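Local atomic coordinates of SusD-like carbohydrate binding protein BF1063 (Bacteroides fragilis NCTC 9343, PDB entry 3I4G), a protein that probably binds carbohydrate at the outer membrane as a SusD-family protein, consistent with a part in glycan uptake by this Bacteroides species. Residues 46-51 and 133-138; 125-130 and 251-256; 129-134 and 201-206. All coordinates share one frame; numbering follows the deposited sequence. Where two conformers were deposited one is given.

Interaction 1 of 3, residues 46-51 and 133-138; sequences DWWSYH and YFYLAS
Tyr135 stacks on the five-membered ring of Trp47 and ends at the indole nitrogen of Trp48. Its CB sits over the centre of the Trp47 ring system, 3.3 Å from Trp47 CE2, and makes a CH-pi contact with the five-membered ring. Further out, CG and CD2 both lie close to Trp47 CG, and the phenol ring forms an offset stack with the five-membered ring, the planes 13° apart. The two side chains run past each other in opposite directions, and Trp47 CB in turn lies over the Tyr135 ring, 3.8 Å from its centroid. CG of Tyr135 is anti to its carbonyl carbon (chi1 -67°), which takes the ring over the five-membered ring and on past Trp47 CB. Such a cluster of aromatic rings here fastens the turn leading into helix 50-54 to helix 116-139, in the helical part of the SusD fold. At the far end, Tyr135 CE2 passes 3.5 Å from Trp48 NE1, and Trp48 NE1 donates to Tyr135 OH (2.9 Å, N-H...O 153°), the oxygen lying close to the plane of the Trp48 indole. Trp47 NE1 bonds to Ser95 OG on helix 86-109.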
loop_
_atom_site.group_PDB
_atom_site.type_symbol
_atom_site.label_atom_id
_atom_site.label_comp_id
_atom_site.label_asym_id
_atom_site.label_seq_id
_atom_site.Cartn_x
_atom_site.Cartn_y
_atom_site.Cartn_z
ATOM N N ASP A 46 9.031 4.960 -6.633
ATOM C CA ASP A 46 9.311 3.602 -6.191
ATOM C C ASP A 46 8.013 2.933 -5.830
ATOM O O ASP A 46 7.055 3.622 -5.529
ATOM C CB ASP A 46 10.185 3.593 -4.942
ATOM C CG ASP A 46 10.708 2.226 -4.646
ATOM O OD1 ASP A 46 11.483 1.751 -5.498
ATOM O OD2 ASP A 46 10.336 1.611 -3.620
ATOM N N TRP A 47 7.971 1.600 -5.819
ATOM C CA TRP A 47 6.804 0.906 -5.325
ATOM C C TRP A 47 6.484 1.287 -3.883
ATOM O O TRP A 47 5.341 1.099 -3.449
ATOM C CB TRP A 47 7.020 -0.616 -5.389
ATOM C CG TRP A 47 7.266 -1.088 -6.798
ATOM C CD1 TRP A 47 8.464 -1.423 -7.354
ATOM C CD2 TRP A 47 6.294 -1.192 -7.847
ATOM N NE1 TRP A 47 8.289 -1.754 -8.690
ATOM C CE2 TRP A 47 6.962 -1.633 -8.998
ATOM C CE3 TRP A 47 4.904 -1.038 -7.894
ATOM C CZ2 TRP A 47 6.295 -1.869 -10.190
ATOM C CZ3 TRP A 47 4.246 -1.311 -9.090
ATOM C CH2 TRP A 47 4.948 -1.692 -10.210
ATOM N N TRP A 48 7.457 1.796 -3.128
ATOM C CA TRP A 48 7.258 2.126 -1.722
ATOM C C TRP A 48 7.223 3.615 -1.440
ATOM O O TRP A 48 7.130 3.996 -0.289
ATOM C CB TRP A 48 8.342 1.488 -0.855
ATOM C CG TRP A 48 8.398 -0.005 -1.011
ATOM C CD1 TRP A 48 7.347 -0.847 -1.182
ATOM C CD2 TRP A 48 9.573 -0.842 -0.997
ATOM N NE1 TRP A 48 7.786 -2.138 -1.268
ATOM C CE2 TRP A 48 9.146 -2.162 -1.176
ATOM C CE3 TRP A 48 10.927 -0.592 -0.880
ATOM C CZ2 TRP A 48 10.022 -3.224 -1.235
ATOM C CZ3 TRP A 48 11.803 -1.645 -0.938
ATOM C CH2 TRP A 48 11.361 -2.941 -1.137
ATOM N N SER A 49 7.317 4.458 -2.466
ATOM C CA SER A 49 7.227 5.904 -2.259
ATOM C C SER A 49 5.778 6.279 -1.950
ATOM O O SER A 49 4.855 5.459 -2.096
ATOM C CB SER A 49 7.735 6.683 -3.464
ATOM O OG SER A 49 6.808 6.687 -4.547
ATOM N N TYR A 50 5.532 7.492 -1.498
ATOM C CA TYR A 50 4.143 7.784 -1.093
ATOM C C TYR A 50 3.191 7.720 -2.279
ATOM O O TYR A 50 2.060 7.265 -2.135
ATOM C CB TYR A 50 4.008 9.087 -0.274
ATOM C CG TYR A 50 4.125 10.412 -0.967
ATOM C CD1 TYR A 50 3.075 10.896 -1.721
ATOM C CD2 TYR A 50 5.246 11.208 -0.858
ATOM C CE1 TYR A 50 3.137 12.115 -2.316
ATOM C CE2 TYR A 50 5.299 12.444 -1.483
ATOM C CZ TYR A 50 4.260 12.888 -2.187
ATOM O OH TYR A 50 4.376 14.133 -2.787
ATOM N N HIS A 51 3.602 8.213 -3.435
ATOM C CA HIS A 51 2.756 8.126 -4.619
ATOM C C HIS A 51 2.787 6.715 -5.203
ATOM O O HIS A 51 1.783 6.248 -5.776
ATOM C CB HIS A 51 3.169 9.165 -5.665
ATOM C CG HIS A 51 2.143 9.452 -6.727
ATOM N ND1 HIS A 51 1.406 8.492 -7.381
ATOM C CD2 HIS A 51 1.809 10.625 -7.290
ATOM C CE1 HIS A 51 0.634 9.077 -8.288
ATOM N NE2 HIS A 51 0.863 10.378 -8.255
ATOM N N TYR A 133 10.934 -7.485 -9.065
ATOM C CA TYR A 133 10.298 -8.478 -9.913
ATOM C C TYR A 133 8.918 -8.878 -9.352
ATOM O O TYR A 133 8.024 -9.161 -10.114
ATOM C CB TYR A 133 11.217 -9.691 -10.127
ATOM C CG TYR A 133 12.304 -9.369 -11.104
ATOM C CD1 TYR A 133 11.997 -9.150 -12.430
ATOM C CD2 TYR A 133 13.631 -9.231 -10.701
ATOM C CE1 TYR A 133 12.973 -8.821 -13.336
ATOM C CE2 TYR A 133 14.628 -8.937 -11.620
ATOM C CZ TYR A 133 14.281 -8.721 -12.926
ATOM O OH TYR A 133 15.250 -8.384 -13.913
ATOM N N PHE A 134 8.753 -8.895 -8.029
ATOM C CA PHE A 134 7.476 -9.191 -7.409
ATOM C C PHE A 134 6.417 -8.194 -7.857
ATOM O O PHE A 134 5.320 -8.596 -8.263
ATOM C CB PHE A 134 7.634 -9.194 -5.865
ATOM C CG PHE A 134 6.327 -9.124 -5.133
ATOM C CD1 PHE A 134 5.583 -10.253 -4.882
ATOM C CD2 PHE A 134 5.820 -7.904 -4.731
ATOM C CE1 PHE A 134 4.377 -10.176 -4.269
ATOM C CE2 PHE A 134 4.603 -7.815 -4.096
ATOM C CZ PHE A 134 3.884 -8.963 -3.879
ATOM N N TYR A 135 6.728 -6.924 -7.798
ATOM C CA TYR A 135 5.774 -5.921 -8.247
ATOM C C TYR A 135 5.599 -5.910 -9.786
ATOM O O TYR A 135 4.483 -5.829 -10.275
ATOM C CB TYR A 135 6.153 -4.538 -7.722
ATOM C CG TYR A 135 6.038 -4.367 -6.240
ATOM C CD1 TYR A 135 4.792 -4.292 -5.639
ATOM C CD2 TYR A 135 7.149 -4.230 -5.435
ATOM C CE1 TYR A 135 4.685 -4.148 -4.268
ATOM C CE2 TYR A 135 7.050 -4.095 -4.078
ATOM C CZ TYR A 135 5.803 -4.064 -3.505
ATOM O OH TYR A 135 5.692 -3.900 -2.144
ATOM N N LEU A 136 6.682 -6.034 -10.547
ATOM C CA LEU A 136 6.525 -6.163 -11.998
ATOM C C LEU A 136 5.621 -7.322 -12.371
ATOM O O LEU A 136 4.748 -7.213 -13.238
ATOM C CB LEU A 136 7.878 -6.304 -12.662
ATOM C CG LEU A 136 8.801 -5.091 -12.654
ATOM C CD1 LEU A 136 10.182 -5.530 -13.069
ATOM C CD2 LEU A 136 8.263 -4.007 -13.562
ATOM N N ALA A 137 5.860 -8.470 -11.759
ATOM C CA ALA A 137 5.071 -9.682 -11.993
ATOM C C ALA A 137 3.617 -9.538 -11.536
ATOM O O ALA A 137 2.753 -10.196 -12.091
ATOM C CB ALA A 137 5.704 -10.907 -11.262
ATOM N N SER A 138 3.360 -8.693 -10.538
ATOM C CA SER A 138 1.999 -8.472 -10.105
ATOM C C SER A 138 1.160 -7.737 -11.146
ATOM O O SER A 138 -0.046 -7.999 -11.275
ATOM C CB SER A 138 1.988 -7.664 -8.805
ATOM O OG SER A 138 2.555 -8.384 -7.713
#

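Interaction 2 of 3, residues 125-130 and 251-256; sequences ARFLRA and NIFYIQ
Phe127 and Phe253 meet edge to face, and this aromatic pair supplies nearly all of the contact between helix residues 125-130 and the chain at 251-256. Phe127 presents its edge: CE2 stands over one face of the Phe253 ring, displaced toward the rim, and approaches Phe253 CZ to 4.0 Å. The ring planes are inclined at 75° and the centroids lie 5.4 Å apart, a T-shaped arrangement in which the Phe127 edge is directed at the rim of the Phe253 face, near CZ, and not at its centre. The side chains come from opposite directions; each is extended away from its own backbone N, with chi1 of 166° for Phe127 and -171° for Phe253, and this brings the two rings together between the helix and the corner at 253.

No hydrogen bond spans the contact. Backbone hydrogen bonds instead tie Phe253 to its own neighbours, Val384 and Ile385 of strand 380-386, and Ile252 and Phe253 both face Ile385 in a classic beta bulge. The chain turns a corner at this residue, with strand 251-252 before it and strand 254-257 after it.

Trp48 also meets Phe253 edge to face, while Phe127 packs on Phe174 of helix 163-180. The pair lies buried between helix 116-139 and the two-stranded antiparallel sheet of 254-257 and 380-386.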
loop_
_atom_site.group_PDB
_atom_site.type_symbol
_atom_site.label_atom_id
_atom_site.label_comp_id
_atom_site.label_asym_id
_atom_site.label_seq_id
_atom_site.Cartn_x
_atom_site.Cartn_y
_atom_site.Cartn_z
ATOM N N ALA A 125 20.752 -7.182 -1.172
ATOM C CA ALA A 125 20.638 -6.876 -2.593
ATOM C C ALA A 125 19.696 -7.833 -3.297
ATOM O O ALA A 125 18.907 -7.416 -4.165
ATOM C CB ALA A 125 22.022 -6.896 -3.267
ATOM N N ARG A 126 19.743 -9.111 -2.935
ATOM C CA ARG A 126 18.819 -10.075 -3.543
ATOM C C ARG A 126 17.368 -9.804 -3.138
ATOM O O ARG A 126 16.464 -9.917 -3.950
ATOM C CB ARG A 126 19.219 -11.518 -3.214
ATOM C CG ARG A 126 20.549 -11.923 -3.864
ATOM C CD ARG A 126 20.967 -13.295 -3.409
ATOM N NE ARG A 126 20.209 -14.334 -4.071
ATOM C CZ ARG A 126 20.417 -15.633 -3.872
ATOM N NH1 ARG A 126 21.288 -16.044 -2.965
ATOM N NH2 ARG A 126 19.734 -16.525 -4.566
ATOM N N PHE A 127 17.160 -9.461 -1.877
ATOM C CA PHE A 127 15.818 -9.106 -1.422
ATOM C C PHE A 127 15.290 -7.934 -2.207
ATOM O O PHE A 127 14.191 -7.974 -2.736
ATOM C CB PHE A 127 15.837 -8.763 0.067
ATOM C CG PHE A 127 14.574 -8.077 0.543
ATOM C CD1 PHE A 127 13.422 -8.811 0.778
ATOM C CD2 PHE A 127 14.549 -6.709 0.746
ATOM C CE1 PHE A 127 12.260 -8.182 1.210
ATOM C CE2 PHE A 127 13.375 -6.094 1.187
ATOM C CZ PHE A 127 12.234 -6.845 1.409
ATOM N N LEU A 128 16.078 -6.873 -2.290
ATOM C CA LEU A 128 15.659 -5.665 -2.994
ATOM C C LEU A 128 15.386 -5.942 -4.471
ATOM O O LEU A 128 14.360 -5.502 -4.996
ATOM C CB LEU A 128 16.690 -4.551 -2.820
ATOM C CG LEU A 128 16.781 -3.987 -1.413
ATOM C CD1 LEU A 128 18.009 -3.095 -1.274
ATOM C CD2 LEU A 128 15.483 -3.201 -1.000
ATOM N N ARG A 129 16.256 -6.694 -5.140
ATOM C CA ARG A 129 16.030 -7.020 -6.537
ATOM C C ARG A 129 14.753 -7.833 -6.701
ATOM O O ARG A 129 13.935 -7.585 -7.610
ATOM C CB ARG A 129 17.241 -7.795 -7.084
ATOM C CG ARG A 129 17.047 -8.246 -8.525
ATOM C CD ARG A 129 18.281 -8.965 -9.082
ATOM N NE ARG A 129 18.555 -10.219 -8.402
ATOM C CZ ARG A 129 19.521 -11.061 -8.764
ATOM N NH1 ARG A 129 20.301 -10.791 -9.792
ATOM N NH2 ARG A 129 19.686 -12.186 -8.108
ATOM N N ALA A 130 14.561 -8.815 -5.841
ATOM C CA ALA A 130 13.379 -9.649 -5.943
ATOM C C ALA A 130 12.072 -8.897 -5.697
ATOM O O ALA A 130 11.068 -9.208 -6.352
ATOM C CB ALA A 130 13.472 -10.842 -5.015
ATOM N N ASN A 251 5.804 -3.353 12.910
ATOM C CA ASN A 251 6.268 -2.856 11.615
ATOM C C ASN A 251 7.569 -3.578 11.247
ATOM O O ASN A 251 8.634 -3.255 11.725
ATOM C CB ASN A 251 6.439 -1.338 11.632
ATOM C CG ASN A 251 5.116 -0.596 11.690
ATOM O OD1 ASN A 251 4.060 -1.154 11.353
ATOM N ND2 ASN A 251 5.160 0.658 12.147
ATOM N N ILE A 252 7.433 -4.570 10.386
ATOM C CA ILE A 252 8.524 -5.466 9.985
ATOM C C ILE A 252 9.422 -4.809 8.957
ATOM O O ILE A 252 10.640 -4.877 9.073
ATOM C CB ILE A 252 7.940 -6.780 9.468
ATOM C CG1 ILE A 252 7.353 -7.572 10.639
ATOM C CG2 ILE A 252 9.011 -7.632 8.754
ATOM C CD1 ILE A 252 6.420 -8.734 10.248
ATOM N N PHE A 253 8.816 -4.200 7.943
ATOM C CA PHE A 253 9.547 -3.500 6.875
ATOM C C PHE A 253 8.825 -2.186 6.641
ATOM O O PHE A 253 7.602 -2.165 6.545
ATOM C CB PHE A 253 9.671 -4.356 5.600
ATOM C CG PHE A 253 10.593 -3.760 4.564
ATOM C CD1 PHE A 253 11.949 -3.684 4.786
ATOM C CD2 PHE A 253 10.104 -3.277 3.364
ATOM C CE1 PHE A 253 12.784 -3.065 3.867
ATOM C CE2 PHE A 253 10.964 -2.683 2.434
ATOM C CZ PHE A 253 12.283 -2.572 2.693
ATOM N N TYR A 254 9.563 -1.101 6.497
ATOM C CA TYR A 254 8.987 0.234 6.401
ATOM C C TYR A 254 9.939 1.181 5.734
ATOM O O TYR A 254 11.154 0.887 5.581
ATOM C CB TYR A 254 8.643 0.741 7.814
ATOM C CG TYR A 254 9.757 0.600 8.811
ATOM C CD1 TYR A 254 10.819 1.514 8.828
ATOM C CD2 TYR A 254 9.767 -0.446 9.736
ATOM C CE1 TYR A 254 11.864 1.364 9.774
ATOM C CE2 TYR A 254 10.773 -0.578 10.656
ATOM C CZ TYR A 254 11.806 0.319 10.681
ATOM O OH TYR A 254 12.834 0.159 11.613
ATOM N N ILE A 255 9.418 2.345 5.344
ATOM C CA ILE A 255 10.221 3.446 4.831
ATOM C C ILE A 255 10.197 4.570 5.858
ATOM O O ILE A 255 9.120 5.065 6.212
ATOM C CB ILE A 255 9.697 3.977 3.482
ATOM C CG1 ILE A 255 9.391 2.871 2.469
ATOM C CG2 ILE A 255 10.709 4.972 2.949
ATOM C CD1 ILE A 255 10.579 1.910 2.168
ATOM N N GLN A 256 11.377 4.935 6.367
ATOM C CA GLN A 256 11.511 6.020 7.299
ATOM C C GLN A 256 12.017 7.251 6.552
ATOM O O GLN A 256 13.024 7.166 5.859
ATOM C CB GLN A 256 12.479 5.666 8.430
ATOM C CG GLN A 256 12.729 6.813 9.373
ATOM C CD GLN A 256 13.564 6.406 10.527
ATOM O OE1 GLN A 256 14.767 6.123 10.366
ATOM N NE2 GLN A 256 12.983 6.415 11.694
#

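Interaction 3 of 3, residues 129-134 and 201-206; sequences RATQYF and LAFLGR
Phe203 is set at a right angle to Phe134, with its edge directed at the face of that ring. The planes are 89° apart, the centroids are separated by 5.4 Å, and Phe203 CE1 comes within 3.9 Å of Phe134 CD2. The approach is offset toward the rim of Phe134. Phe134 reaches across because its CG is anti to the backbone N (chi1 165°).

The face of Phe203 is used as well. Thr131 CG2 stands over its centre, 3.9 Å from the centroid and almost along the ring normal, in a CH-pi contact. One aromatic ring thus takes a methyl on its face while giving its edge to a second ring. The threonine methyl is anti to the carbonyl carbon of its own residue, and the hydroxyl is directed elsewhere: Thr131 OG1 bonds to Leu128 O one turn back and accepts a 3.0 Å hydrogen bond from Gln132 NE2, lying in the amide plane of that residue.

These residues join helix 116-139 to helix 197-211, which run nearly parallel here, their local axes crossing at 23°. The 11.1 Å between those axes is filled largely by Phe134, Phe203 and Arg206, in the alpha-helical part of the SusD fold. Phe203 also reaches Val384 and Ile385 of strand 380-386.

Arg206 meets the outer end of the Phe134 ring with its aliphatic part. Its CB is 3.7 Å from Phe134 CE1, and CD lies near CZ of the same ring. The chain is extended from CG to NE, crossing Phe134 at about a right angle and carrying the guanidinium onward, its plane inclined to that of the ring. Arg206 NE forms a salt bridge with Glu389, and the guanidinium makes a cation-pi contact with Trp456.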
loop_
_atom_site.group_PDB
_atom_site.type_symbol
_atom_site.label_atom_id
_atom_site.label_comp_id
_atom_site.label_asym_id
_atom_site.label_seq_id
_atom_site.Cartn_x
_atom_site.Cartn_y
_atom_site.Cartn_z
ATOM N N ARG A 129 16.256 -6.694 -5.140
ATOM C CA ARG A 129 16.030 -7.020 -6.537
ATOM C C ARG A 129 14.753 -7.833 -6.701
ATOM O O ARG A 129 13.935 -7.585 -7.610
ATOM C CB ARG A 129 17.241 -7.795 -7.084
ATOM C CG ARG A 129 17.047 -8.246 -8.525
ATOM C CD ARG A 129 18.281 -8.965 -9.082
ATOM N NE ARG A 129 18.555 -10.219 -8.402
ATOM C CZ ARG A 129 19.521 -11.061 -8.764
ATOM N NH1 ARG A 129 20.301 -10.791 -9.792
ATOM N NH2 ARG A 129 19.686 -12.186 -8.108
ATOM N N ALA A 130 14.561 -8.815 -5.841
ATOM C CA ALA A 130 13.379 -9.649 -5.943
ATOM C C ALA A 130 12.072 -8.897 -5.697
ATOM O O ALA A 130 11.068 -9.208 -6.352
ATOM C CB ALA A 130 13.472 -10.842 -5.015
ATOM N N THR A 131 12.089 -7.905 -4.814
ATOM C CA THR A 131 10.885 -7.119 -4.629
ATOM C C THR A 131 10.496 -6.423 -5.926
ATOM O O THR A 131 9.322 -6.303 -6.217
ATOM C CB THR A 131 10.939 -6.063 -3.511
ATOM O OG1 THR A 131 11.915 -5.054 -3.798
ATOM C CG2 THR A 131 11.153 -6.678 -2.136
ATOM N N GLN A 132 11.449 -5.989 -6.731
ATOM C CA GLN A 132 11.092 -5.312 -7.978
ATOM C C GLN A 132 10.411 -6.265 -8.926
ATOM O O GLN A 132 9.419 -5.897 -9.543
ATOM C CB GLN A 132 12.341 -4.694 -8.625
ATOM C CG GLN A 132 13.120 -3.766 -7.704
ATOM C CD GLN A 132 12.273 -2.658 -7.126
ATOM O OE1 GLN A 132 12.022 -1.653 -7.787
ATOM N NE2 GLN A 132 11.842 -2.824 -5.866
ATOM N N TYR A 133 10.934 -7.485 -9.065
ATOM C CA TYR A 133 10.298 -8.478 -9.913
ATOM C C TYR A 133 8.918 -8.878 -9.352
ATOM O O TYR A 133 8.024 -9.161 -10.114
ATOM C CB TYR A 133 11.217 -9.691 -10.127
ATOM C CG TYR A 133 12.304 -9.369 -11.104
ATOM C CD1 TYR A 133 11.997 -9.150 -12.430
ATOM C CD2 TYR A 133 13.631 -9.231 -10.701
ATOM C CE1 TYR A 133 12.973 -8.821 -13.336
ATOM C CE2 TYR A 133 14.628 -8.937 -11.620
ATOM C CZ TYR A 133 14.281 -8.721 -12.926
ATOM O OH TYR A 133 15.250 -8.384 -13.913
ATOM N N PHE A 134 8.753 -8.895 -8.029
ATOM C CA PHE A 134 7.476 -9.191 -7.409
ATOM C C PHE A 134 6.417 -8.194 -7.857
ATOM O O PHE A 134 5.320 -8.596 -8.263
ATOM C CB PHE A 134 7.634 -9.194 -5.865
ATOM C CG PHE A 134 6.327 -9.124 -5.133
ATOM C CD1 PHE A 134 5.583 -10.253 -4.882
ATOM C CD2 PHE A 134 5.820 -7.904 -4.731
ATOM C CE1 PHE A 134 4.377 -10.176 -4.269
ATOM C CE2 PHE A 134 4.603 -7.815 -4.096
ATOM C CZ PHE A 134 3.884 -8.963 -3.879
ATOM N N LEU A 201 10.587 -13.139 4.322
ATOM C CA LEU A 201 9.550 -14.152 4.440
ATOM C C LEU A 201 8.150 -13.595 4.121
ATOM O O LEU A 201 7.301 -14.337 3.599
ATOM C CB LEU A 201 9.540 -14.809 5.846
ATOM C CG LEU A 201 10.744 -15.629 6.228
ATOM C CD1 LEU A 201 10.743 -15.956 7.726
ATOM C CD2 LEU A 201 10.742 -16.885 5.385
ATOM N N ALA A 202 7.874 -12.329 4.441
ATOM C CA ALA A 202 6.571 -11.756 4.158
ATOM C C ALA A 202 6.394 -11.592 2.662
ATOM O O ALA A 202 5.326 -11.877 2.127
ATOM C CB ALA A 202 6.409 -10.427 4.872
ATOM N N PHE A 203 7.444 -11.140 1.965
ATOM C CA PHE A 203 7.363 -11.085 0.513
ATOM C C PHE A 203 7.303 -12.470 -0.122
ATOM O O PHE A 203 6.623 -12.647 -1.130
ATOM C CB PHE A 203 8.498 -10.249 -0.084
ATOM C CG PHE A 203 8.190 -8.790 -0.084
ATOM C CD1 PHE A 203 7.528 -8.234 -1.165
ATOM C CD2 PHE A 203 8.513 -7.964 0.980
ATOM C CE1 PHE A 203 7.195 -6.889 -1.197
ATOM C CE2 PHE A 203 8.195 -6.597 0.935
ATOM C CZ PHE A 203 7.499 -6.086 -0.138
ATOM N N LEU A 204 7.970 -13.437 0.475
ATOM C CA LEU A 204 7.806 -14.828 0.043
ATOM C C LEU A 204 6.349 -15.234 0.144
ATOM O O LEU A 204 5.792 -15.827 -0.787
ATOM C CB LEU A 204 8.660 -15.768 0.905
ATOM C CG LEU A 204 8.530 -17.253 0.674
ATOM C CD1 LEU A 204 8.883 -17.600 -0.786
ATOM C CD2 LEU A 204 9.432 -18.013 1.635
ATOM N N GLY A 205 5.722 -14.986 1.285
ATOM C CA GLY A 205 4.313 -15.288 1.441
ATOM C C GLY A 205 3.434 -14.598 0.434
ATOM O O GLY A 205 2.531 -15.234 -0.131
ATOM N N ARG A 206 3.656 -13.309 0.174
ATOM C CA ARG A 206 2.858 -12.630 -0.831
ATOM C C ARG A 206 3.087 -13.243 -2.222
ATOM O O ARG A 206 2.138 -13.361 -3.021
ATOM C CB ARG A 206 3.186 -11.126 -0.909
ATOM C CG ARG A 206 2.722 -10.246 0.237
ATOM C CD ARG A 206 3.022 -8.810 -0.118
ATOM N NE ARG A 206 2.465 -7.838 0.812
ATOM C CZ ARG A 206 2.550 -6.549 0.591
ATOM N NH1 ARG A 206 3.223 -6.100 -0.469
ATOM N NH2 ARG A 206 2.000 -5.707 1.430
#

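In the fold
All three interactions are buried and share helix 116-139, whose successive residues serve different partners: the sheet corner at 251-256, helix 197-211 and the turn at 46-51. Only interaction 1 has a direct hydrogen bond between its segments; interactions 2 and 3 join theirs by aromatic and apolar contacts, both including an edge-to-face phenylalanine pair. Interaction 2 buries much less surface than the others. The three sites adjoin. Trp48 of interaction 1 touches Thr131 of interaction 3, Phe127 of interaction 2 lies against Phe203, and Tyr135 OH approaches Phe203 CZ to 3.5 Å. Interaction 1 lies nearest the centre of the chain, about 9 Å from it, against about 14 Å for the other two.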